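Long-range contact in transcriptional activator, putative (Pyrococcus furiosus, PDB 1RTW), which is an all-helical member of the TENA/THI-4/PQQC family, named a putative transcriptional activator, and forms a four-chain assembly: residues R52-P62 against L109-F118. Residues are numbered along the deposited sequence; the frame is centred on the assembly and turned at random.
Sequences RFMALLMAKAP and LLSVASLGSF
Lys60 reaches across to the C-terminal end of helix 100-115. Its chain is extended beyond CG, which carries NZ to three backbone carbonyls. The bond from Lys60 NZ to Gly116 O is 2.7 Å, with a C=O...NZ angle of 159°. Ala113 O accepts a second bond from Lys60 NZ at 3.1 Å, with the donor above the carbonyl plane, and Ser114 O adds a weak bond. The ammonium thus gathers carbonyls at the helix end, where its positive charge probably offsets the negative end of the helix dipole. A water also bridges Leu56 O and Ala113 O.

One turn before Lys60, Leu56 CB lies 3.6 Å from Ala113 CB, which also touches Phe53 CD1. With chi1 at 160°, the Phe53 ring swings toward helix 100-115, and Leu109 CD2 lies over one of its faces. Beyond Gly116, the Phe118 ring meets the chain that leaves helix 33-60. Ala61 CA stands over its face, 4.1 Å from the centroid, in a CH-pi contact. Leu57 O approaches the edge, 3.4 Å from Phe118 CE1.

The axes of segments 52-60 and 109-115 run nearly parallel, 8° apart in direction, and approach to 8.9 Å. Helix 118-142 packs against Phe53 and Leu109, and helix 66-89 touches Leu57 and Ala61. Leu56 packs on Ala59 of the second subunit, and Leu110 on Leu115 of the third, so the helix pair lies at subunit interfaces.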
loop_
_atom_site.group_PDB
_atom_site.type_symbol
_atom_site.label_atom_id
_atom_site.label_comp_id
_atom_site.label_asym_id
_atom_site.label_seq_id
_atom_site.Cartn_x
_atom_site.Cartn_y
_atom_site.Cartn_z
ATOM N N ARG B 52 -11.448 -3.946 -6.188
ATOM C CA ARG B 52 -10.070 -3.749 -5.749
ATOM C C ARG B 52 -10.056 -2.846 -4.517
ATOM O O ARG B 52 -9.268 -3.043 -3.597
ATOM C CB ARG B 52 -9.249 -3.089 -6.867
ATOM C CG ARG B 52 -9.014 -3.962 -8.075
ATOM C CD ARG B 52 -7.925 -3.403 -8.971
ATOM N NE ARG B 52 -7.553 -4.353 -10.019
ATOM C CZ ARG B 52 -8.047 -4.326 -11.253
ATOM N NH1 ARG B 52 -8.926 -3.392 -11.585
ATOM N NH2 ARG B 52 -7.673 -5.226 -12.158
ATOM N N PHE B 53 -10.932 -1.848 -4.521
ATOM C CA PHE B 53 -11.062 -0.891 -3.422
ATOM C C PHE B 53 -11.479 -1.620 -2.142
ATOM O O PHE B 53 -10.959 -1.358 -1.061
ATOM C CB PHE B 53 -12.103 0.163 -3.807
ATOM C CG PHE B 53 -12.684 0.909 -2.648
ATOM C CD1 PHE B 53 -11.981 1.959 -2.059
ATOM C CD2 PHE B 53 -13.960 0.604 -2.179
ATOM C CE1 PHE B 53 -12.534 2.697 -1.027
ATOM C CE2 PHE B 53 -14.526 1.342 -1.139
ATOM C CZ PHE B 53 -13.805 2.397 -0.561
HETATM N N MSE B 54 -12.436 -2.531 -2.285
HETATM C CA MSE B 54 -12.930 -3.325 -1.175
HETATM C C MSE B 54 -11.873 -4.297 -0.671
HETATM O O MSE B 54 -11.829 -4.616 0.514
HETATM C CB MSE B 54 -14.166 -4.115 -1.607
HETATM C CG MSE B 54 -15.369 -3.277 -1.961
HETATM SE SE MSE B 54 -16.735 -4.358 -2.779
HETATM C CE MSE B 54 -17.361 -5.228 -1.171
ATOM N N ALA B 55 -11.037 -4.789 -1.578
ATOM C CA ALA B 55 -9.996 -5.727 -1.206
ATOM C C ALA B 55 -8.920 -4.978 -0.400
ATOM O O ALA B 55 -8.346 -5.500 0.542
ATOM C CB ALA B 55 -9.425 -6.378 -2.453
ATOM N N LEU B 56 -8.671 -3.728 -0.761
ATOM C CA LEU B 56 -7.709 -2.923 -0.039
ATOM C C LEU B 56 -8.211 -2.688 1.382
ATOM O O LEU B 56 -7.434 -2.757 2.334
ATOM C CB LEU B 56 -7.500 -1.612 -0.762
ATOM C CG LEU B 56 -6.591 -1.792 -1.970
ATOM C CD1 LEU B 56 -6.529 -0.506 -2.753
ATOM C CD2 LEU B 56 -5.208 -2.194 -1.512
ATOM N N LEU B 57 -9.517 -2.455 1.523
ATOM C CA LEU B 57 -10.120 -2.241 2.827
ATOM C C LEU B 57 -10.041 -3.533 3.637
ATOM O O LEU B 57 -9.694 -3.512 4.816
ATOM C CB LEU B 57 -11.582 -1.815 2.689
ATOM C CG LEU B 57 -11.848 -0.406 2.179
ATOM C CD1 LEU B 57 -13.350 -0.174 2.052
ATOM C CD2 LEU B 57 -11.227 0.613 3.121
HETATM N N MSE B 58 -10.307 -4.660 2.976
HETATM C CA MSE B 58 -10.264 -5.965 3.635
HETATM C C MSE B 58 -8.925 -6.216 4.326
HETATM O O MSE B 58 -8.878 -6.641 5.481
HETATM C CB MSE B 58 -10.562 -7.100 2.642
HETATM C CG MSE B 58 -10.385 -8.485 3.240
HETATM SE SE MSE B 58 -11.134 -9.924 2.144
HETATM C CE MSE B 58 -11.205 -11.301 3.504
ATOM N N ALA B 59 -7.844 -5.918 3.622
ATOM C CA ALA B 59 -6.506 -6.116 4.153
ATOM C C ALA B 59 -6.223 -5.336 5.442
ATOM O O ALA B 59 -5.413 -5.765 6.260
ATOM C CB ALA B 59 -5.497 -5.752 3.096
ATOM N N LYS B 60 -6.887 -4.193 5.599
ATOM C CA LYS B 60 -6.733 -3.309 6.747
ATOM C C LYS B 60 -7.832 -3.499 7.781
ATOM O O LYS B 60 -7.805 -2.848 8.822
ATOM C CB LYS B 60 -6.838 -1.853 6.296
ATOM C CG LYS B 60 -5.609 -1.202 5.753
ATOM C CD LYS B 60 -5.906 0.291 5.558
ATOM C CE LYS B 60 -4.729 1.041 4.958
ATOM N NZ LYS B 60 -5.117 2.440 4.613
ATOM N N ALA B 61 -8.819 -4.340 7.484
ATOM C CA ALA B 61 -9.948 -4.530 8.397
ATOM C C ALA B 61 -9.698 -5.363 9.646
ATOM O O ALA B 61 -8.828 -6.235 9.666
ATOM C CB ALA B 61 -11.158 -5.098 7.635
ATOM N N PRO B 62 -10.483 -5.111 10.708
ATOM C CA PRO B 62 -10.377 -5.839 11.981
ATOM C C PRO B 62 -10.764 -7.308 11.767
ATOM O O PRO B 62 -11.567 -7.617 10.887
ATOM C CB PRO B 62 -11.405 -5.131 12.864
ATOM C CG PRO B 62 -11.459 -3.727 12.282
ATOM C CD PRO B 62 -11.462 -4.016 10.808
ATOM N N LEU B 109 -10.828 6.601 -4.990
ATOM C CA LEU B 109 -11.179 5.508 -4.079
ATOM C C LEU B 109 -9.966 4.676 -3.722
ATOM O O LEU B 109 -9.779 4.324 -2.562
ATOM C CB LEU B 109 -12.281 4.618 -4.640
ATOM C CG LEU B 109 -13.712 5.170 -4.620
ATOM C CD1 LEU B 109 -14.681 4.076 -5.123
ATOM C CD2 LEU B 109 -14.083 5.587 -3.182
ATOM N N LEU B 110 -9.140 4.360 -4.709
ATOM C CA LEU B 110 -7.931 3.596 -4.443
ATOM C C LEU B 110 -6.955 4.385 -3.537
ATOM O O LEU B 110 -6.255 3.793 -2.706
ATOM C CB LEU B 110 -7.264 3.187 -5.764
ATOM C CG LEU B 110 -8.118 2.259 -6.629
ATOM C CD1 LEU B 110 -7.351 1.923 -7.901
ATOM C CD2 LEU B 110 -8.467 1.004 -5.850
ATOM N N SER B 111 -6.930 5.714 -3.670
ATOM C CA SER B 111 -6.052 6.530 -2.824
ATOM C C SER B 111 -6.561 6.535 -1.396
ATOM O O SER B 111 -5.775 6.455 -0.457
ATOM C CB SER B 111 -5.937 7.962 -3.340
ATOM O OG SER B 111 -5.173 7.977 -4.527
ATOM N N VAL B 112 -7.879 6.629 -1.231
ATOM C CA VAL B 112 -8.454 6.601 0.106
ATOM C C VAL B 112 -8.229 5.242 0.774
ATOM O O VAL B 112 -7.919 5.164 1.964
ATOM C CB VAL B 112 -9.950 6.910 0.080
ATOM C CG1 VAL B 112 -10.567 6.661 1.444
ATOM C CG2 VAL B 112 -10.168 8.354 -0.337
ATOM N N ALA B 113 -8.364 4.173 0.002
ATOM C CA ALA B 113 -8.188 2.837 0.545
ATOM C C ALA B 113 -6.727 2.550 0.886
ATOM O O ALA B 113 -6.441 1.859 1.853
ATOM C CB ALA B 113 -8.727 1.799 -0.429
ATOM N N SER B 114 -5.810 3.104 0.104
ATOM C CA SER B 114 -4.381 2.895 0.320
ATOM C C SER B 114 -3.718 3.768 1.382
ATOM O O SER B 114 -2.895 3.285 2.158
ATOM C CB SER B 114 -3.615 3.100 -0.987
ATOM O OG SER B 114 -3.957 2.116 -1.943
ATOM N N LEU B 115 -4.046 5.054 1.380
ATOM C CA LEU B 115 -3.424 6.012 2.282
ATOM C C LEU B 115 -4.320 6.572 3.377
ATOM O O LEU B 115 -3.841 7.220 4.305
ATOM C CB LEU B 115 -2.840 7.169 1.454
ATOM C CG LEU B 115 -2.025 6.742 0.218
ATOM C CD1 LEU B 115 -1.577 7.969 -0.571
ATOM C CD2 LEU B 115 -0.815 5.905 0.612
ATOM N N GLY B 116 -5.621 6.347 3.266
ATOM C CA GLY B 116 -6.518 6.866 4.282
ATOM C C GLY B 116 -6.664 5.932 5.454
ATOM O O GLY B 116 -6.069 4.862 5.477
ATOM N N SER B 117 -7.425 6.362 6.453
ATOM C CA SER B 117 -7.696 5.546 7.635
ATOM C C SER B 117 -8.765 4.517 7.231
ATOM O O SER B 117 -9.451 4.703 6.225
ATOM C CB SER B 117 -8.262 6.431 8.739
ATOM O OG SER B 117 -9.517 6.957 8.340
ATOM N N PHE B 118 -8.931 3.461 8.024
ATOM C CA PHE B 118 -9.934 2.447 7.704
ATOM C C PHE B 118 -11.331 3.077 7.691
ATOM O O PHE B 118 -12.147 2.786 6.808
ATOM C CB PHE B 118 -9.887 1.287 8.705
ATOM C CG PHE B 118 -10.853 0.178 8.390
ATOM C CD1 PHE B 118 -10.714 -0.569 7.228
ATOM C CD2 PHE B 118 -11.907 -0.118 9.247
ATOM C CE1 PHE B 118 -11.597 -1.581 6.925
ATOM C CE2 PHE B 118 -12.801 -1.136 8.950
ATOM C CZ PHE B 118 -12.645 -1.866 7.787
HETATM O O HOH W 1 -5.180 -0.866 1.978
#